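Local atomic coordinates of Cg9734-pa (Drosophila melanogaster, PDB entry 2BK9), a protein that probably binds and carries oxygen as a globin, with a heme whose iron is held by two histidines. Residues A[96-107]-A[142-153]. The protein carries 1 engineered substitution. Sequence-based numbering, arbitrary orientation.
With MG (magnesium ion), chain D; HEM (protoporphyrin IX containing Fe), chain B.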
loop_
_atom_site.group_PDB
_atom_site.type_symbol
_atom_site.label_atom_id
_atom_site.label_comp_id
_atom_site.label_asym_id
_atom_site.label_seq_id
_atom_site.Cartn_x
_atom_site.Cartn_y
_atom_site.Cartn_z
ATOM N N HIS A 96 7.520 -2.929 10.454
ATOM C CA HIS A 96 8.652 -2.680 9.577
ATOM C C HIS A 96 9.852 -2.079 10.284
ATOM O O HIS A 96 10.904 -1.981 9.668
ATOM C CB HIS A 96 8.216 -1.825 8.390
ATOM C CG HIS A 96 7.290 -2.525 7.454
ATOM N ND1 HIS A 96 5.932 -2.614 7.655
ATOM C CD2 HIS A 96 7.549 -3.255 6.340
ATOM C CE1 HIS A 96 5.395 -3.330 6.661
ATOM N NE2 HIS A 96 6.351 -3.707 5.839
ATOM N N ILE A 97 9.721 -1.670 11.542
ATOM C CA ILE A 97 10.855 -1.089 12.273
ATOM C C ILE A 97 12.087 -1.977 12.236
ATOM O O ILE A 97 13.197 -1.481 12.004
ATOM C CB ILE A 97 10.420 -0.683 13.681
ATOM C CG1 ILE A 97 9.522 0.541 13.588
ATOM C CG2 ILE A 97 11.630 -0.448 14.565
ATOM C CD1 ILE A 97 8.886 0.927 14.901
ATOM N N PRO A 98 11.950 -3.303 12.372
ATOM C CA PRO A 98 13.111 -4.191 12.276
ATOM C C PRO A 98 13.737 -4.296 10.896
ATOM O O PRO A 98 14.681 -5.046 10.736
ATOM C CB PRO A 98 12.543 -5.580 12.707
ATOM C CG PRO A 98 11.376 -5.208 13.528
ATOM C CD PRO A 98 10.758 -4.065 12.801
ATOM N N ARG A 99 13.139 -3.690 9.904
ATOM C CA ARG A 99 13.663 -3.686 8.567
ATOM C C ARG A 99 14.060 -2.284 8.102
ATOM O O ARG A 99 14.395 -2.098 6.953
ATOM C CB ARG A 99 12.633 -4.266 7.593
ATOM C CG ARG A 99 12.347 -5.702 7.820
ATOM C CD ARG A 99 13.577 -6.581 7.501
ATOM N NE ARG A 99 13.217 -7.987 7.693
ATOM C CZ ARG A 99 13.041 -8.583 8.872
ATOM N NH1 ARG A 99 13.385 -7.981 10.000
ATOM N NH2 ARG A 99 12.573 -9.812 8.941
ATOM N N THR A 100 14.036 -1.296 8.993
ATOM C CA THR A 100 14.378 0.091 8.718
ATOM C C THR A 100 13.866 0.532 7.357
ATOM O O THR A 100 14.640 0.990 6.506
ATOM C CB THR A 100 15.875 0.375 8.902
ATOM O OG1 THR A 100 16.664 -0.555 8.162
ATOM C CG2 THR A 100 16.270 0.331 10.373
ATOM N N VAL A 101 12.557 0.435 7.180
ATOM C CA VAL A 101 11.864 0.957 6.021
ATOM C C VAL A 101 11.658 2.458 6.222
ATOM O O VAL A 101 10.918 2.875 7.124
ATOM C CB VAL A 101 10.543 0.224 5.762
ATOM C CG1 VAL A 101 9.803 0.845 4.612
ATOM C CG2 VAL A 101 10.811 -1.249 5.539
ATOM N N SER A 102 12.351 3.258 5.434
ATOM C CA SER A 102 12.399 4.680 5.643
ATOM C C SER A 102 11.128 5.346 5.167
ATOM O O SER A 102 10.357 4.794 4.380
ATOM C CB SER A 102 13.553 5.262 4.908
ATOM O OG SER A 102 13.342 5.152 3.516
ATOM N N LYS A 103 10.951 6.607 5.562
ATOM C CA LYS A 103 9.856 7.357 5.005
ATOM C C LYS A 103 9.990 7.525 3.482
ATOM O O LYS A 103 8.992 7.470 2.784
ATOM C CB LYS A 103 9.699 8.710 5.711
ATOM C CG LYS A 103 9.211 8.481 7.147
ATOM C CD LYS A 103 8.908 9.751 7.905
ATOM C CE LYS A 103 8.343 9.402 9.280
ATOM N NZ LYS A 103 7.972 10.516 10.145
ATOM N N GLU A 104 11.223 7.690 2.985
ATOM C CA GLU A 104 11.424 7.709 1.563
ATOM C C GLU A 104 10.943 6.420 0.893
ATOM O O GLU A 104 10.272 6.492 -0.133
ATOM C CB GLU A 104 12.911 7.962 1.239
ATOM C CG GLU A 104 13.128 8.047 -0.261
ATOM C CD GLU A 104 14.544 8.057 -0.717
ATOM O OE1 GLU A 104 14.802 8.546 -1.842
ATOM O OE2 GLU A 104 15.408 7.600 0.051
ATOM N N SER A 105 11.282 5.275 1.480
ATOM C CA SER A 105 10.825 4.013 0.936
ATOM C C SER A 105 9.305 3.919 0.915
ATOM O O SER A 105 8.711 3.523 -0.087
ATOM C CB SER A 105 11.420 2.887 1.768
ATOM O OG SER A 105 11.034 1.629 1.335
ATOM N N TYR A 106 8.631 4.257 2.010
ATOM C CA TYR A 106 7.193 4.321 2.009
ATOM C C TYR A 106 6.668 5.267 0.921
ATOM O O TYR A 106 5.705 4.939 0.222
ATOM C CB TYR A 106 6.627 4.736 3.347
ATOM C CG TYR A 106 6.558 3.630 4.375
ATOM C CD1 TYR A 106 5.654 2.590 4.258
ATOM C CD2 TYR A 106 7.378 3.669 5.493
ATOM C CE1 TYR A 106 5.533 1.612 5.204
ATOM C CE2 TYR A 106 7.259 2.692 6.467
ATOM C CZ TYR A 106 6.322 1.681 6.338
ATOM O OH TYR A 106 6.168 0.731 7.298
ATOM N N ASN A 107 7.260 6.440 0.779
ATOM C CA ASN A 107 6.803 7.405 -0.221
ATOM C C ASN A 107 7.039 6.889 -1.639
ATOM O O ASN A 107 6.221 7.139 -2.529
ATOM C CB ASN A 107 7.428 8.764 0.024
ATOM C CG ASN A 107 6.789 9.481 1.174
ATOM O OD1 ASN A 107 5.594 9.325 1.444
ATOM N ND2 ASN A 107 7.594 10.278 1.898
ATOM N N ILE A 142 1.220 5.881 9.664
ATOM C CA ILE A 142 2.526 5.248 9.643
ATOM C C ILE A 142 3.570 6.203 10.194
ATOM O O ILE A 142 4.454 5.860 10.995
ATOM C CB ILE A 142 2.917 4.826 8.196
ATOM C CG1 ILE A 142 1.910 3.801 7.626
ATOM C CG2 ILE A 142 4.355 4.249 8.171
ATOM C CD1 ILE A 142 2.205 3.496 6.198
ATOM N N PHE A 143 3.537 7.431 9.693
ATOM C CA PHE A 143 4.657 8.359 9.913
ATOM C C PHE A 143 4.700 8.952 11.312
ATOM O O PHE A 143 5.753 9.440 11.725
ATOM C CB PHE A 143 4.657 9.461 8.855
ATOM C CG PHE A 143 5.098 9.015 7.484
ATOM C CD1 PHE A 143 5.353 7.706 7.149
ATOM C CD2 PHE A 143 5.256 9.955 6.517
ATOM C CE1 PHE A 143 5.793 7.345 5.879
ATOM C CE2 PHE A 143 5.650 9.583 5.247
ATOM C CZ PHE A 143 5.907 8.294 4.924
ATOM N N LYS A 144 3.624 8.829 12.073
ATOM C CA LYS A 144 3.684 9.197 13.491
ATOM C C LYS A 144 4.227 8.058 14.336
ATOM O O LYS A 144 4.287 8.214 15.545
ATOM C CB LYS A 144 2.345 9.773 14.027
ATOM C CG LYS A 144 1.222 8.809 14.108
ATOM C CD LYS A 144 -0.003 9.479 14.727
ATOM C CE LYS A 144 -1.299 8.624 14.715
ATOM N NZ LYS A 144 -1.159 7.370 15.494
ATOM N N ALA A 145 4.618 6.928 13.735
ATOM C CA ALA A 145 5.171 5.820 14.463
ATOM C C ALA A 145 6.667 5.568 14.211
ATOM O O ALA A 145 7.232 4.697 14.876
ATOM C CB ALA A 145 4.396 4.551 14.152
ATOM N N ILE A 146 7.304 6.282 13.273
ATOM C CA ILE A 146 8.696 6.050 12.904
ATOM C C ILE A 146 9.396 7.361 12.697
ATOM O O ILE A 146 8.789 8.390 12.443
ATOM C CB ILE A 146 8.819 5.162 11.640
ATOM C CG1 ILE A 146 8.035 5.761 10.456
ATOM C CG2 ILE A 146 8.381 3.744 11.942
ATOM C CD1 ILE A 146 8.412 5.152 9.151
ATOM N N ASP A 147 10.719 7.302 12.810
ATOM C CA ASP A 147 11.583 8.380 12.373
ATOM C C ASP A 147 11.797 8.312 10.860
ATOM O O ASP A 147 11.265 7.430 10.190
ATOM C CB ASP A 147 12.875 8.424 13.205
ATOM C CG ASP A 147 13.899 7.331 12.883
ATOM O OD1 ASP A 147 13.750 6.598 11.878
ATOM O OD2 ASP A 147 14.897 7.210 13.648
ATOM N N ASP A 148 12.545 9.270 10.333
ATOM C CA ASP A 148 12.701 9.338 8.889
ATOM C C ASP A 148 13.331 8.049 8.343
ATOM O O ASP A 148 13.136 7.727 7.174
ATOM C CB ASP A 148 13.607 10.489 8.473
ATOM C CG ASP A 148 12.971 11.807 8.513
ATOM O OD1 ASP A 148 11.785 11.927 8.825
ATOM O OD2 ASP A 148 13.605 12.800 8.080
ATOM N N ASP A 149 14.184 7.366 9.104
ATOM C CA ASP A 149 14.876 6.177 8.639
ATOM C C ASP A 149 14.130 4.887 8.909
ATOM O O ASP A 149 14.575 3.813 8.484
ATOM C CB ASP A 149 16.262 6.118 9.276
ATOM C CG ASP A 149 17.080 7.279 8.920
ATOM O OD1 ASP A 149 17.093 7.746 7.760
ATOM O OD2 ASP A 149 17.728 7.837 9.794
ATOM N N GLY A 150 12.959 4.975 9.541
ATOM C CA GLY A 150 12.197 3.782 9.839
ATOM C C GLY A 150 12.436 3.123 11.154
ATOM O O GLY A 150 11.924 2.044 11.386
ATOM N N ASN A 151 13.176 3.763 12.041
ATOM C CA ASN A 151 13.297 3.292 13.392
ATOM C C ASN A 151 12.111 3.739 14.230
ATOM O O ASN A 151 11.356 4.628 13.831
ATOM C CB ASN A 151 14.575 3.862 14.042
ATOM C CG ASN A 151 15.839 3.543 13.264
ATOM O OD1 ASN A 151 16.464 4.486 12.717
ATOM N ND2 ASN A 151 16.174 2.320 13.156
ATOM N N ALA A 152 11.975 3.163 15.396
ATOM C CA ALA A 152 11.037 3.688 16.350
ATOM C C ALA A 152 11.418 5.141 16.679
ATOM O O ALA A 152 12.589 5.515 16.613
ATOM C CB ALA A 152 11.047 2.852 17.615
ATOM N N LYS A 153 10.458 5.965 17.027
ATOM C CA LYS A 153 10.777 7.365 17.342
ATOM C C LYS A 153 11.788 7.576 18.461
ATOM O O LYS A 153 11.819 6.820 19.420
ATOM C CB LYS A 153 9.490 8.167 17.600
ATOM C CG LYS A 153 8.860 8.451 16.207
ATOM C CD LYS A 153 7.844 9.470 16.259
ATOM C CE LYS A 153 7.248 9.789 14.959
ATOM N NZ LYS A 153 8.010 10.587 13.960
ATOM O OXT LYS A 153 12.572 8.542 18.422
HETATM MG MG MG D . 15.794 8.101 15.232
HETATM C CHA HEM B . 6.809 -7.512 5.904
HETATM C CHB HEM B . 2.760 -5.111 4.923
HETATM C CHC HEM B . 5.390 -1.756 2.797
HETATM C CHD HEM B . 9.352 -4.348 3.364
HETATM C C1A HEM B . 5.501 -7.105 5.876
HETATM C C2A HEM B . 4.409 -7.730 6.624
HETATM C C3A HEM B . 3.262 -7.057 6.377
HETATM C C4A HEM B . 3.621 -6.031 5.440
HETATM C CMA HEM B . 1.825 -7.265 6.892
HETATM C CAA HEM B . 4.599 -8.943 7.542
HETATM C CBA HEM B . 5.222 -8.523 8.873
HETATM C CGA HEM B . 5.487 -9.789 9.644
HETATM O O1A HEM B . 6.509 -10.484 9.365
HETATM O O2A HEM B . 4.688 -10.103 10.542
HETATM C C1B HEM B . 3.110 -3.997 4.198
HETATM C C2B HEM B . 2.190 -2.958 3.827
HETATM C C3B HEM B . 2.937 -2.010 3.228
HETATM C C4B HEM B . 4.309 -2.415 3.274
HETATM C CMB HEM B . 0.708 -3.000 4.073
HETATM C CAB HEM B . 2.509 -0.688 2.719
HETATM C CBB HEM B . 1.336 -0.412 2.180
HETATM C C1C HEM B . 6.694 -2.138 2.761
HETATM C C2C HEM B . 7.817 -1.379 2.220
HETATM C C3C HEM B . 8.917 -2.125 2.318
HETATM C C4C HEM B . 8.527 -3.353 2.962
HETATM C CMC HEM B . 7.696 0.039 1.664
HETATM C CAC HEM B . 10.284 -1.710 1.845
HETATM C CBC HEM B . 11.261 -2.491 1.433
HETATM C C1D HEM B . 9.027 -5.449 4.084
HETATM C C2D HEM B . 9.940 -6.397 4.566
HETATM C C3D HEM B . 9.196 -7.352 5.311
HETATM C C4D HEM B . 7.836 -6.888 5.253
HETATM C CMD HEM B . 11.432 -6.428 4.286
HETATM C CAD HEM B . 9.764 -8.555 6.018
HETATM C CBD HEM B . 9.939 -9.715 5.090
HETATM C CGD HEM B . 10.527 -10.926 5.745
HETATM O O1D HEM B . 10.864 -11.899 5.030
HETATM O O2D HEM B . 10.660 -10.935 6.997
HETATM N NA HEM B . 4.996 -6.052 5.190
HETATM N NB HEM B . 4.421 -3.654 3.848
HETATM N NC HEM B . 7.161 -3.344 3.214
HETATM N ND HEM B . 7.755 -5.751 4.519
HETATM FE FE HEM B . 6.080 -4.735 4.178
HETATM O O HOH W 1 10.301 1.194 9.232
HETATM O O HOH W 2 10.288 11.538 11.153
HETATM O O HOH W 3 14.091 9.186 16.013
HETATM O O HOH W 4 16.366 9.691 14.038
#
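Lys103 N, in the first turn of helix 103-120, donates to Asp148 O (2.9 Å, N-H...O 164°), tying the corner that follows His96 to the type I turn 147-150. Gly150 packs its CA 3.1 Å from Val101 O, where a CB would clash, and one water donates to both Val101 O and Gly150 O. The extended Lys103 chain runs over one face of the Phe143 ring, CG 3.8 Å from the centroid in a CH-pi contact, and carries NZ to Phe143 O (2.9 Å) and, weakly, Ile146 O. Lys153 NZ also donates to Ile146 O and, weakly, to Phe143 O, so two ammonium groups gather at carbonyls at and just beyond the C-terminal end of helix 125-143; a water links Lys103 NZ to Asp148 OD1. Tyr106 CB meets the Phe143 edge at CE1 (3.7 Å). With CG beside its backbone N (chi1 -80°), Tyr106 lays its ring between Ile142 CG2 on one face and Val101 CG1 on the other. An alanine in place of Phe143 would probably strip the Lys103 methylenes of their aromatic floor and open a gap beside Tyr106 CB, although the carbonyl that holds NZ would remain. Ile97 CG1 meets Ile146 CG2 at 3.8 Å. Asp147 OD2 binds a magnesium ion. His96 and His61 ligate the iron, and Val101 touches the heme; the C-terminal tail thus packs on the globin FG corner and the start of helix G, behind the proximal heme pocket.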